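PDB 4CHH: protein interacting with Hsp90 1 from Saccharomyces cerevisiae, which serves in the R2TP complex with Rvb1, Rvb2 and Tah1, interacts with Hsp90, takes part in pre-rRNA processing and is required for the Nop58-snoRNA interaction. Local coordinates for residues Ser30-Ala36 against Leu168-Val173; Asp37-Lys41 against Arg132-Val136; Ile61-Pro67 against Trp113-Ser119; Val69-Val74 against Trp90-Ile95. The contacts are given in a common frame with arbitrary orientation. Numbering follows the deposited sequence.

Contact 1 (Ser30-Ala36 against Leu168-Val173); sequences SKIEPIA and LPALEV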
loop_
_atom_site.group_PDB
_atom_site.type_symbol
_atom_site.label_atom_id
_atom_site.label_comp_id
_atom_site.label_asym_id
_atom_site.label_seq_id
_atom_site.Cartn_x
_atom_site.Cartn_y
_atom_site.Cartn_z
ATOM N N SER A 30 -7.097 -1.678 17.687
ATOM C CA SER A 30 -6.549 -2.988 17.350
ATOM C C SER A 30 -5.251 -2.814 16.574
ATOM O O SER A 30 -5.057 -1.798 15.901
ATOM C CB SER A 30 -7.539 -3.806 16.526
ATOM O OG SER A 30 -8.577 -4.324 17.337
ATOM N N LYS A 31 -4.381 -3.820 16.650
ATOM C CA LYS A 31 -3.115 -3.819 15.940
ATOM C C LYS A 31 -3.142 -4.869 14.839
ATOM O O LYS A 31 -3.634 -5.979 15.021
ATOM C CB LYS A 31 -1.933 -4.062 16.891
ATOM C CG LYS A 31 -1.745 -3.003 17.980
ATOM C CD LYS A 31 -0.826 -1.873 17.561
ATOM C CE LYS A 31 -0.360 -1.071 18.747
ATOM N NZ LYS A 31 0.746 -0.150 18.377
ATOM N N ILE A 32 -2.629 -4.499 13.691
ATOM C CA ILE A 32 -2.485 -5.402 12.561
ATOM C C ILE A 32 -0.991 -5.498 12.329
ATOM O O ILE A 32 -0.366 -4.468 12.088
ATOM C CB ILE A 32 -3.260 -4.917 11.302
ATOM C CG1 ILE A 32 -4.792 -4.864 11.533
ATOM C CG2 ILE A 32 -2.895 -5.779 10.081
ATOM C CD1 ILE A 32 -5.602 -4.233 10.355
ATOM N N GLU A 33 -0.425 -6.704 12.420
ATOM C CA GLU A 33 0.998 -6.938 12.162
ATOM C C GLU A 33 1.128 -7.434 10.715
ATOM O O GLU A 33 0.695 -8.545 10.410
ATOM C CB GLU A 33 1.588 -7.920 13.179
ATOM C CG GLU A 33 1.440 -7.409 14.608
ATOM C CD GLU A 33 2.639 -7.685 15.489
ATOM O OE1 GLU A 33 2.792 -8.839 15.950
ATOM O OE2 GLU A 33 3.428 -6.741 15.720
ATOM N N PRO A 34 1.619 -6.591 9.783
ATOM C CA PRO A 34 1.629 -6.994 8.364
ATOM C C PRO A 34 2.679 -8.047 8.013
ATOM O O PRO A 34 3.728 -8.118 8.646
ATOM C CB PRO A 34 1.917 -5.679 7.621
ATOM C CG PRO A 34 1.756 -4.590 8.640
ATOM C CD PRO A 34 2.109 -5.209 9.944
ATOM N N ILE A 35 2.381 -8.861 6.998
ATOM C CA ILE A 35 3.275 -9.896 6.471
ATOM C C ILE A 35 3.927 -9.309 5.202
ATOM O O ILE A 35 3.210 -8.932 4.273
ATOM C CB ILE A 35 2.510 -11.246 6.201
ATOM C CG1 ILE A 35 1.820 -11.788 7.488
ATOM C CG2 ILE A 35 3.457 -12.311 5.561
ATOM C CD1 ILE A 35 0.598 -12.710 7.256
ATOM N N ALA A 36 5.267 -9.192 5.181
ATOM C CA ALA A 36 6.006 -8.619 4.044
ATOM C C ALA A 36 5.707 -9.374 2.746
ATOM O O ALA A 36 5.559 -10.604 2.740
ATOM C CB ALA A 36 7.523 -8.620 4.320
ATOM N N LEU A 168 8.260 -4.571 9.709
ATOM C CA LEU A 168 7.140 -3.690 9.357
ATOM C C LEU A 168 6.404 -3.364 10.647
ATOM O O LEU A 168 6.028 -4.300 11.353
ATOM C CB LEU A 168 6.188 -4.350 8.330
ATOM C CG LEU A 168 6.765 -4.748 6.945
ATOM C CD1 LEU A 168 5.671 -5.316 6.060
ATOM C CD2 LEU A 168 7.484 -3.578 6.262
ATOM N N PRO A 169 6.261 -2.075 11.042
ATOM C CA PRO A 169 5.599 -1.782 12.318
ATOM C C PRO A 169 4.100 -2.077 12.259
ATOM O O PRO A 169 3.513 -2.132 11.161
ATOM C CB PRO A 169 5.890 -0.293 12.526
ATOM C CG PRO A 169 6.064 0.257 11.157
ATOM C CD PRO A 169 6.689 -0.835 10.355
ATOM N N ALA A 170 3.488 -2.324 13.439
ATOM C CA ALA A 170 2.063 -2.634 13.501
ATOM C C ALA A 170 1.220 -1.439 13.069
ATOM O O ALA A 170 1.610 -0.280 13.254
ATOM C CB ALA A 170 1.658 -3.065 14.913
ATOM N N LEU A 171 0.072 -1.735 12.471
ATOM C CA LEU A 171 -0.894 -0.726 12.079
ATOM C C LEU A 171 -1.933 -0.635 13.161
ATOM O O LEU A 171 -2.474 -1.661 13.579
ATOM C CB LEU A 171 -1.551 -1.070 10.746
ATOM C CG LEU A 171 -0.654 -1.020 9.527
ATOM C CD1 LEU A 171 -1.156 -1.969 8.478
ATOM C CD2 LEU A 171 -0.608 0.379 8.963
ATOM N N GLU A 172 -2.212 0.578 13.620
ATOM C CA GLU A 172 -3.201 0.813 14.658
ATOM C C GLU A 172 -4.524 1.117 13.987
ATOM O O GLU A 172 -4.619 2.064 13.207
ATOM C CB GLU A 172 -2.760 1.951 15.580
ATOM C CG GLU A 172 -1.484 1.662 16.360
ATOM C CD GLU A 172 -1.136 2.705 17.410
ATOM O OE1 GLU A 172 -1.139 3.915 17.085
ATOM O OE2 GLU A 172 -0.845 2.304 18.562
ATOM N N VAL A 173 -5.524 0.277 14.212
ATOM C CA VAL A 173 -6.795 0.476 13.531
ATOM C C VAL A 173 -7.957 0.421 14.513
ATOM O O VAL A 173 -7.900 -0.287 15.527
ATOM C CB VAL A 173 -7.016 -0.521 12.341
ATOM C CG1 VAL A 173 -5.869 -0.467 11.332
ATOM C CG2 VAL A 173 -7.246 -1.958 12.819
HETATM O O HOH W 1 4.531 -5.625 13.144
#
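An antiparallel beta ladder within the PIH1 N-terminal domain joins the start of the long strand 29-47 to the short strand 171-174, near the two ends of the modelled chain. The axes of strand segments 30-32 and 171-173 approach to 4.7 Å at 144°. Four backbone hydrogen bonds set the register: Ser30 N to Val173 O and Val173 N to Ser30 O, both 2.7 Å, then Ile32 N to Leu171 O and Leu171 N to Ile32 O, both 2.8 Å. Between these two hydrogen-bonded pairs lies the non-hydrogen-bonded pair of Lys31 and Glu172, where CA-H...O contacts add to the ladder, such as Lys31 CA to Leu171 O at 3.3 Å.

Apolar packing occupies the face that carries Ile32, Leu171 and Val173, with Ile32 CD1 3.7 Å from Val173 CG2; Ile95 of strand 95-103 packs on Ile32 and Val173. Past Glu33 the backbones separate, to 6.5 Å between Pro34 CA and Leu168 CA; neither Pro34 nor Pro169 has an amide hydrogen with which to continue the ladder. The Pro34 ring fills the gap instead, with CG 3.9 Å from Leu171 CD1 and CB 4.1 Å from Leu168 CD1.

The charged chemistry lies on the opposite, exposed face, where Lys31 NZ forms a salt bridge with Glu172 OE2 at 2.9 Å. Beyond it, water 1 spans the widened gap by donating to Glu33 OE2 at 3.0 Å and to Leu168 O at 2.7 Å.

Contact 2 (Asp37-Lys41 against Arg132-Val136); sequences DFVIK and REILV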
loop_
_atom_site.group_PDB
_atom_site.type_symbol
_atom_site.label_atom_id
_atom_site.label_comp_id
_atom_site.label_asym_id
_atom_site.label_seq_id
_atom_site.Cartn_x
_atom_site.Cartn_y
_atom_site.Cartn_z
ATOM N N ASP A 37 5.572 -8.635 1.650
ATOM C CA ASP A 37 5.280 -9.280 0.382
ATOM C C ASP A 37 6.246 -8.728 -0.662
ATOM O O ASP A 37 7.259 -9.386 -0.969
ATOM C CB ASP A 37 3.787 -9.102 -0.002
ATOM C CG ASP A 37 3.325 -9.793 -1.282
ATOM O OD1 ASP A 37 4.162 -10.467 -1.944
ATOM O OD2 ASP A 37 2.148 -9.631 -1.645
ATOM N N PHE A 38 5.980 -7.517 -1.177
ATOM C CA PHE A 38 6.894 -6.923 -2.169
ATOM C C PHE A 38 6.980 -5.391 -1.991
ATOM O O PHE A 38 6.303 -4.836 -1.134
ATOM C CB PHE A 38 6.508 -7.348 -3.613
ATOM C CG PHE A 38 5.217 -6.748 -4.120
ATOM C CD1 PHE A 38 3.992 -7.353 -3.843
ATOM C CD2 PHE A 38 5.228 -5.604 -4.919
ATOM C CE1 PHE A 38 2.804 -6.816 -4.339
ATOM C CE2 PHE A 38 4.039 -5.074 -5.421
ATOM C CZ PHE A 38 2.834 -5.678 -5.113
ATOM N N VAL A 39 7.874 -4.737 -2.743
ATOM C CA VAL A 39 8.179 -3.293 -2.654
ATOM C C VAL A 39 7.930 -2.568 -3.965
ATOM O O VAL A 39 8.277 -3.067 -5.043
ATOM C CB VAL A 39 9.678 -3.073 -2.234
ATOM C CG1 VAL A 39 10.054 -1.588 -2.178
ATOM C CG2 VAL A 39 9.981 -3.717 -0.895
ATOM N N ILE A 40 7.413 -1.343 -3.850
ATOM C CA ILE A 40 7.264 -0.412 -4.975
ATOM C C ILE A 40 8.263 0.692 -4.708
ATOM O O ILE A 40 8.228 1.298 -3.639
ATOM C CB ILE A 40 5.823 0.156 -5.178
ATOM C CG1 ILE A 40 4.715 -0.930 -5.143
ATOM C CG2 ILE A 40 5.738 1.044 -6.424
ATOM C CD1 ILE A 40 3.287 -0.361 -4.768
ATOM N N LYS A 41 9.144 0.962 -5.656
ATOM C CA LYS A 41 10.088 2.066 -5.529
ATOM C C LYS A 41 9.624 3.164 -6.463
ATOM O O LYS A 41 9.259 2.889 -7.596
ATOM C CB LYS A 41 11.514 1.599 -5.858
ATOM C CG LYS A 41 12.583 2.651 -5.688
ATOM C CD LYS A 41 13.936 2.037 -5.985
ATOM C CE LYS A 41 14.874 3.009 -6.636
ATOM N NZ LYS A 41 16.121 2.335 -7.088
ATOM N N ARG A 132 -2.543 -6.919 -10.467
ATOM C CA ARG A 132 -1.340 -6.452 -9.755
ATOM C C ARG A 132 -1.005 -4.973 -10.139
ATOM O O ARG A 132 -0.724 -4.153 -9.262
ATOM C CB ARG A 132 -0.149 -7.374 -10.095
ATOM C CG ARG A 132 1.068 -7.162 -9.190
ATOM C CD ARG A 132 2.088 -8.261 -9.439
ATOM N NE ARG A 132 3.274 -8.157 -8.583
ATOM C CZ ARG A 132 3.486 -8.866 -7.474
ATOM N NH1 ARG A 132 2.557 -9.698 -7.014
ATOM N NH2 ARG A 132 4.621 -8.729 -6.801
ATOM N N GLU A 133 -1.035 -4.645 -11.452
ATOM C CA GLU A 133 -0.767 -3.270 -11.904
ATOM C C GLU A 133 -1.748 -2.268 -11.293
ATOM O O GLU A 133 -1.345 -1.180 -10.907
ATOM C CB GLU A 133 -0.891 -3.169 -13.438
ATOM C CG GLU A 133 0.343 -3.632 -14.193
ATOM C CD GLU A 133 0.052 -4.162 -15.589
ATOM O OE1 GLU A 133 -1.022 -3.835 -16.149
ATOM O OE2 GLU A 133 0.901 -4.916 -16.118
ATOM N N ILE A 134 -3.047 -2.611 -11.297
ATOM C CA ILE A 134 -4.091 -1.756 -10.715
ATOM C C ILE A 134 -3.859 -1.635 -9.181
ATOM O O ILE A 134 -4.012 -0.544 -8.617
ATOM C CB ILE A 134 -5.467 -2.364 -11.070
ATOM C CG1 ILE A 134 -5.792 -2.162 -12.583
ATOM C CG2 ILE A 134 -6.585 -1.828 -10.194
ATOM C CD1 ILE A 134 -7.016 -3.003 -13.092
ATOM N N LEU A 135 -3.467 -2.741 -8.523
ATOM C CA LEU A 135 -3.238 -2.702 -7.077
ATOM C C LEU A 135 -2.051 -1.745 -6.769
ATOM O O LEU A 135 -2.117 -0.965 -5.816
ATOM C CB LEU A 135 -3.010 -4.143 -6.526
ATOM C CG LEU A 135 -2.741 -4.374 -4.990
ATOM C CD1 LEU A 135 -1.276 -4.163 -4.640
ATOM C CD2 LEU A 135 -3.686 -3.548 -4.078
ATOM N N VAL A 136 -0.981 -1.803 -7.582
ATOM C CA VAL A 136 0.194 -0.927 -7.406
ATOM C C VAL A 136 -0.236 0.557 -7.505
ATOM O O VAL A 136 0.206 1.363 -6.693
ATOM C CB VAL A 136 1.301 -1.300 -8.429
ATOM C CG1 VAL A 136 2.307 -0.153 -8.634
ATOM C CG2 VAL A 136 2.014 -2.575 -7.979
HETATM O O HOH W 2 4.585 -10.852 -4.600
#
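Helix 129-147 packs across the sheet through its segment 132-136, whose axis passes 11.3 Å from that of strand segment 37-41 at 60°. That separation leaves the contact to side chains. Arg132, first in the helical segment, sends an extended side chain over Phe38. Its guanidinium lies flat on the ring, with planes at 26° and CZ 3.9 Å from the ring centroid, 15° off the normal: a stacked cation-pi pair. Arg132 NH2 also donates to water 2 at 3.1 Å, and this water donates to Asp37 OD1 at 2.7 Å.

One helical turn on, Leu135 CD1 comes within 4.4 Å of Phe38 CZ. Val136, whose amide closes the turn onto Arg132 O at 2.9 Å, meets the ring edge through CG2, 4.1 Å from Phe38 CE2, and touches Ile40 through CG1, 4.0 Å from Ile40 CD1. Ile125 of helix 119-127 also packs on Phe38, Arg132 and Leu135.

On the strand, Asp37 and Phe38 both face Val63, a classic beta bulge. The chemistry thus runs from a water-linked charge pair through a cation-pi face to aliphatic packing, which implies that Phe38 lies where the polar margin passes into the buried sheet-helix interface.

Contact 3 (Ile61-Pro67 against Trp113-Ser119); sequences INVCHSP and WDCCINS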
loop_
_atom_site.group_PDB
_atom_site.type_symbol
_atom_site.label_atom_id
_atom_site.label_comp_id
_atom_site.label_asym_id
_atom_site.label_seq_id
_atom_site.Cartn_x
_atom_site.Cartn_y
_atom_site.Cartn_z
ATOM N N ILE A 61 7.364 1.830 -1.061
ATOM C CA ILE A 61 6.084 1.397 -0.520
ATOM C C ILE A 61 6.165 -0.099 -0.262
ATOM O O ILE A 61 6.406 -0.863 -1.193
ATOM C CB ILE A 61 4.885 1.746 -1.447
ATOM C CG1 ILE A 61 4.740 3.259 -1.656
ATOM C CG2 ILE A 61 3.602 1.079 -0.916
ATOM C CD1 ILE A 61 3.777 3.721 -2.857
ATOM N N ASN A 62 5.966 -0.504 0.994
ATOM C CA ASN A 62 5.925 -1.906 1.365
ATOM C C ASN A 62 4.504 -2.458 1.170
ATOM O O ASN A 62 3.637 -2.170 1.975
ATOM C CB ASN A 62 6.399 -2.090 2.829
ATOM C CG ASN A 62 7.894 -1.846 2.993
ATOM O OD1 ASN A 62 8.701 -2.299 2.197
ATOM N ND2 ASN A 62 8.293 -1.061 3.974
ATOM N N VAL A 63 4.278 -3.252 0.100
ATOM C CA VAL A 63 2.985 -3.914 -0.132
ATOM C C VAL A 63 3.018 -5.168 0.721
ATOM O O VAL A 63 3.903 -6.003 0.582
ATOM C CB VAL A 63 2.656 -4.222 -1.608
ATOM C CG1 VAL A 63 1.210 -4.698 -1.749
ATOM C CG2 VAL A 63 2.928 -3.011 -2.491
ATOM N N CYS A 64 2.133 -5.231 1.670
ATOM C CA CYS A 64 2.149 -6.277 2.659
ATOM C C CYS A 64 0.731 -6.738 2.928
ATOM O O CYS A 64 -0.200 -6.171 2.361
ATOM C CB CYS A 64 2.841 -5.761 3.921
ATOM S SG CYS A 64 2.185 -4.185 4.537
ATOM N N HIS A 65 0.557 -7.788 3.728
ATOM C CA HIS A 65 -0.800 -8.295 3.921
ATOM C C HIS A 65 -1.071 -8.840 5.323
ATOM O O HIS A 65 -0.162 -9.043 6.123
ATOM C CB HIS A 65 -1.137 -9.376 2.861
ATOM C CG HIS A 65 -0.270 -10.586 2.925
ATOM N ND1 HIS A 65 -0.638 -11.698 3.666
ATOM C CD2 HIS A 65 0.938 -10.816 2.361
ATOM C CE1 HIS A 65 0.353 -12.565 3.533
ATOM N NE2 HIS A 65 1.321 -12.084 2.753
ATOM N N SER A 66 -2.358 -9.024 5.612
ATOM C CA SER A 66 -2.877 -9.608 6.839
ATOM C C SER A 66 -4.303 -10.105 6.603
ATOM O O SER A 66 -5.063 -9.456 5.878
ATOM C CB SER A 66 -2.861 -8.600 7.984
ATOM O OG SER A 66 -3.560 -9.087 9.124
ATOM N N PRO A 67 -4.713 -11.223 7.248
ATOM C CA PRO A 67 -6.107 -11.674 7.101
ATOM C C PRO A 67 -7.102 -10.754 7.828
ATOM O O PRO A 67 -8.316 -10.890 7.656
ATOM C CB PRO A 67 -6.069 -13.075 7.710
ATOM C CG PRO A 67 -4.993 -12.971 8.777
ATOM C CD PRO A 67 -3.942 -12.125 8.137
ATOM N N TRP A 113 6.353 3.996 3.190
ATOM C CA TRP A 113 4.973 3.734 3.608
ATOM C C TRP A 113 4.708 2.258 3.547
ATOM O O TRP A 113 5.253 1.575 2.675
ATOM C CB TRP A 113 3.954 4.414 2.665
ATOM C CG TRP A 113 3.719 5.873 2.840
ATOM C CD1 TRP A 113 2.682 6.446 3.515
ATOM C CD2 TRP A 113 4.382 6.945 2.134
ATOM N NE1 TRP A 113 2.687 7.812 3.318
ATOM C CE2 TRP A 113 3.710 8.146 2.471
ATOM C CE3 TRP A 113 5.485 7.009 1.261
ATOM C CZ2 TRP A 113 4.115 9.399 1.985
ATOM C CZ3 TRP A 113 5.880 8.251 0.764
ATOM C CH2 TRP A 113 5.193 9.428 1.113
ATOM N N ASP A 114 3.820 1.764 4.404
ATOM C CA ASP A 114 3.386 0.364 4.305
ATOM C C ASP A 114 1.951 0.390 3.801
ATOM O O ASP A 114 1.167 1.203 4.285
ATOM C CB ASP A 114 3.480 -0.409 5.638
ATOM C CG ASP A 114 4.839 -0.369 6.323
ATOM O OD1 ASP A 114 5.866 -0.444 5.619
ATOM O OD2 ASP A 114 4.872 -0.248 7.567
ATOM N N CYS A 115 1.622 -0.444 2.829
ATOM C CA CYS A 115 0.256 -0.558 2.278
ATOM C C CYS A 115 -0.177 -2.003 2.475
ATOM O O CYS A 115 0.301 -2.878 1.757
ATOM C CB CYS A 115 0.223 -0.153 0.797
ATOM S SG CYS A 115 0.298 1.628 0.510
ATOM N N CYS A 116 -1.053 -2.251 3.460
ATOM C CA CYS A 116 -1.483 -3.577 3.862
ATOM C C CYS A 116 -2.835 -3.940 3.276
ATOM O O CYS A 116 -3.815 -3.212 3.428
ATOM C CB CYS A 116 -1.496 -3.676 5.391
ATOM S SG CYS A 116 -1.536 -5.364 6.027
ATOM N N ILE A 117 -2.884 -5.091 2.619
ATOM C CA ILE A 117 -4.108 -5.587 1.993
ATOM C C ILE A 117 -4.468 -6.923 2.624
ATOM O O ILE A 117 -3.661 -7.491 3.369
ATOM C CB ILE A 117 -3.960 -5.690 0.439
ATOM C CG1 ILE A 117 -2.860 -6.745 0.035
ATOM C CG2 ILE A 117 -3.732 -4.301 -0.179
ATOM C CD1 ILE A 117 -2.696 -7.046 -1.465
ATOM N N ASN A 118 -5.665 -7.433 2.320
ATOM C CA ASN A 118 -6.063 -8.737 2.815
ATOM C C ASN A 118 -5.164 -9.787 2.183
ATOM O O ASN A 118 -4.828 -9.679 1.010
ATOM C CB ASN A 118 -7.526 -9.013 2.502
ATOM C CG ASN A 118 -8.004 -10.333 3.021
ATOM O OD1 ASN A 118 -7.963 -11.343 2.308
ATOM N ND2 ASN A 118 -8.404 -10.365 4.297
ATOM N N SER A 119 -4.807 -10.810 2.954
ATOM C CA SER A 119 -3.963 -11.916 2.529
ATOM C C SER A 119 -4.484 -12.648 1.267
ATOM O O SER A 119 -3.669 -13.056 0.430
ATOM C CB SER A 119 -3.837 -12.893 3.682
ATOM O OG SER A 119 -3.120 -12.236 4.709
HETATM O O HOH W 3 -9.073 -12.828 5.965
#
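Strand segments 61-66 and 113-118 run parallel in register, their axes 4.3 Å apart at closest and inclined at 37°. Asn62 and Cys64 each bond through both N and O: Asn62 N to Trp113 O and Cys115 N to Asn62 O at 2.8 Å, Cys64 N to Cys115 O at 3.0 Å and Ile117 N to Cys64 O at 2.9 Å. Ser66 N continues the ladder to Ile117 O at 3.0 Å.

Ile61, Val63 and Cys115 share one face, where Ile61 CG2 lies 3.6 Å from Cys115 SG. On the other, Asn62 ND2 donates to Asp114 OD1 at 3.0 Å; Asn62 OD1 accepts from Lys164 N, and Arg100 forms a salt bridge with Asp114. At the far end His65 ND1 and Ser119 OG share a 2.7 Å hydrogen bond, while Asn118 is the N-cap of helix 119-127, its OD1 accepting from Asp120 N while its ND2 donates to Val69 O.

Helix 129-147 covers the Ile61-Cys115 face through Leu140, Leu135 and Cys139, and the pair sits centrally, flanked by strands 29-47 and 95-103.

Contact 4 (Val69-Val74 against Trp90-Ile95); sequences VPKPEV and WEIPII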
loop_
_atom_site.group_PDB
_atom_site.type_symbol
_atom_site.label_atom_id
_atom_site.label_comp_id
_atom_site.label_asym_id
_atom_site.label_seq_id
_atom_site.Cartn_x
_atom_site.Cartn_y
_atom_site.Cartn_z
ATOM N N VAL A 69 -7.335 -7.393 7.375
ATOM C CA VAL A 69 -7.713 -6.302 6.486
ATOM C C VAL A 69 -8.994 -6.746 5.772
ATOM O O VAL A 69 -9.052 -7.882 5.278
ATOM C CB VAL A 69 -6.583 -5.920 5.462
ATOM C CG1 VAL A 69 -7.019 -4.795 4.515
ATOM C CG2 VAL A 69 -5.268 -5.560 6.158
ATOM N N PRO A 70 -10.019 -5.877 5.670
ATOM C CA PRO A 70 -11.203 -6.251 4.885
ATOM C C PRO A 70 -10.850 -6.651 3.449
ATOM O O PRO A 70 -9.794 -6.286 2.902
ATOM C CB PRO A 70 -12.047 -4.974 4.878
ATOM C CG PRO A 70 -11.608 -4.226 6.094
ATOM C CD PRO A 70 -10.135 -4.505 6.200
ATOM N N LYS A 71 -11.725 -7.443 2.852
ATOM C CA LYS A 71 -11.520 -7.885 1.483
ATOM C C LYS A 71 -12.823 -7.647 0.676
ATOM O O LYS A 71 -13.888 -7.485 1.293
ATOM C CB LYS A 71 -11.043 -9.348 1.436
ATOM C CG LYS A 71 -12.034 -10.392 1.916
ATOM C CD LYS A 71 -11.524 -11.823 1.695
ATOM C CE LYS A 71 -11.676 -12.313 0.265
ATOM N NZ LYS A 71 -11.651 -13.806 0.187
ATOM N N PRO A 72 -12.763 -7.498 -0.675
ATOM C CA PRO A 72 -14.017 -7.311 -1.439
ATOM C C PRO A 72 -15.014 -8.447 -1.177
ATOM O O PRO A 72 -14.615 -9.606 -0.983
ATOM C CB PRO A 72 -13.528 -7.359 -2.905
ATOM C CG PRO A 72 -12.100 -6.957 -2.829
ATOM C CD PRO A 72 -11.615 -7.628 -1.586
ATOM N N GLU A 73 -16.299 -8.127 -1.225
ATOM C CA GLU A 73 -17.383 -9.102 -1.073
ATOM C C GLU A 73 -17.475 -9.982 -2.328
ATOM O O GLU A 73 -17.761 -11.172 -2.218
ATOM C CB GLU A 73 -18.711 -8.399 -0.788
ATOM C CG GLU A 73 -18.827 -7.942 0.658
ATOM C CD GLU A 73 -20.138 -7.274 1.040
ATOM O OE1 GLU A 73 -20.569 -6.332 0.334
ATOM O OE2 GLU A 73 -20.739 -7.703 2.051
ATOM N N VAL A 74 -17.171 -9.397 -3.507
ATOM C CA VAL A 74 -17.145 -10.097 -4.791
ATOM C C VAL A 74 -15.751 -10.730 -4.972
ATOM O O VAL A 74 -14.746 -10.011 -5.014
ATOM C CB VAL A 74 -17.516 -9.173 -5.993
ATOM C CG1 VAL A 74 -17.361 -9.914 -7.313
ATOM C CG2 VAL A 74 -18.936 -8.613 -5.853
ATOM N N TRP A 90 -15.696 -1.817 -7.227
ATOM C CA TRP A 90 -14.862 -2.852 -6.641
ATOM C C TRP A 90 -13.453 -2.318 -6.431
ATOM O O TRP A 90 -12.892 -1.675 -7.314
ATOM C CB TRP A 90 -14.834 -4.077 -7.574
ATOM C CG TRP A 90 -14.311 -5.355 -6.993
ATOM C CD1 TRP A 90 -15.062 -6.426 -6.596
ATOM C CD2 TRP A 90 -12.933 -5.790 -6.940
ATOM N NE1 TRP A 90 -14.242 -7.457 -6.204
ATOM C CE2 TRP A 90 -12.929 -7.097 -6.411
ATOM C CE3 TRP A 90 -11.696 -5.180 -7.250
ATOM C CZ2 TRP A 90 -11.746 -7.841 -6.256
ATOM C CZ3 TRP A 90 -10.526 -5.900 -7.065
ATOM C CH2 TRP A 90 -10.554 -7.218 -6.577
ATOM N N GLU A 91 -12.856 -2.668 -5.289
ATOM C CA GLU A 91 -11.487 -2.276 -4.957
ATOM C C GLU A 91 -10.905 -3.214 -3.947
ATOM O O GLU A 91 -11.630 -3.751 -3.123
ATOM C CB GLU A 91 -11.486 -0.840 -4.385
ATOM C CG GLU A 91 -10.127 -0.161 -4.444
ATOM C CD GLU A 91 -10.127 1.352 -4.531
ATOM O OE1 GLU A 91 -10.900 1.908 -5.343
ATOM O OE2 GLU A 91 -9.285 1.977 -3.850
ATOM N N ILE A 92 -9.591 -3.390 -3.970
ATOM C CA ILE A 92 -8.909 -4.142 -2.923
ATOM C C ILE A 92 -8.742 -3.143 -1.745
ATOM O O ILE A 92 -8.039 -2.148 -1.931
ATOM C CB ILE A 92 -7.551 -4.746 -3.396
ATOM C CG1 ILE A 92 -7.750 -5.904 -4.389
ATOM C CG2 ILE A 92 -6.685 -5.173 -2.189
ATOM C CD1 ILE A 92 -6.444 -6.544 -4.969
ATOM N N PRO A 93 -9.377 -3.330 -0.561
ATOM C CA PRO A 93 -9.140 -2.372 0.548
ATOM C C PRO A 93 -7.648 -2.313 0.954
ATOM O O PRO A 93 -6.956 -3.337 0.970
ATOM C CB PRO A 93 -10.013 -2.926 1.686
ATOM C CG PRO A 93 -11.099 -3.753 0.963
ATOM C CD PRO A 93 -10.311 -4.403 -0.151
ATOM N N ILE A 94 -7.147 -1.098 1.214
ATOM C CA ILE A 94 -5.762 -0.868 1.636
ATOM C C ILE A 94 -5.754 -0.084 2.949
ATOM O O ILE A 94 -6.410 0.945 3.040
ATOM C CB ILE A 94 -4.906 -0.131 0.546
ATOM C CG1 ILE A 94 -4.997 -0.849 -0.836
ATOM C CG2 ILE A 94 -3.420 0.008 1.010
ATOM C CD1 ILE A 94 -4.654 -0.043 -1.990
ATOM N N ILE A 95 -4.964 -0.542 3.923
ATOM C CA ILE A 95 -4.700 0.182 5.146
ATOM C C ILE A 95 -3.230 0.637 5.037
ATOM O O ILE A 95 -2.319 -0.185 4.919
ATOM C CB ILE A 95 -5.038 -0.618 6.438
ATOM C CG1 ILE A 95 -6.568 -0.946 6.487
ATOM C CG2 ILE A 95 -4.638 0.233 7.683
ATOM C CD1 ILE A 95 -6.981 -2.022 7.457
HETATM O O HOH W 4 -7.675 -5.991 0.979
#
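Two proline-containing loop segments flanking helix 78-86 run side by side in opposite directions, 176° apart end to end, without forming a beta ladder. At the centre of their apolar contact Pro72 wedges between Trp90 and Pro93. Its CG stands over the indole, 4.0 Å from the centroid of the six-membered ring and 29° off the normal, a CH-pi contact, while Pro72 CD reaches Pro93 CD at 3.8 Å. Helix 78-86 packs on Trp90 through Val81, Leu84 and Ile85.

Toward the sheet, Val69 CG1 and Pro70 CD approach Ile95 CD1 at 4.0 and 4.2 Å, and Pro70 CB lies 4.2 Å from Pro93 CG. Lys71 points away from this packing and pairs with Asp120 of helix 119-127.

Two polar links border this packing. Water 4 joins the backbones part-way along, donating to Pro70 O at 2.9 Å and Pro93 O at 2.7 Å; at the Val74 end, Trp90 NE1 donates to Val74 O at 2.9 Å, with an N-H...O angle of 168°.

Overall arrangement
Contacts 2 and 3 are buried, their centres 8 and 6 Å from the centre of the chain; contacts 1 and 4, each at 12 Å, are partly exposed. Contacts 1 and 2 use successive parts of strand 29-47, and contact 3 adjoins both: Ile35 N approaches His65 O at 2.7 Å and Phe38 O approaches Val63 N at 2.9 Å. Contact 4 meets contact 3 where Asn118 ND2 lies 2.7 Å from Val69 O. Main-chain hydrogen bonds dominate the two strand pairs, antiparallel in contact 1 and parallel in contact 3, whereas side chains carry the sheet-helix packing of contact 2 and most of the loop pairing of contact 4.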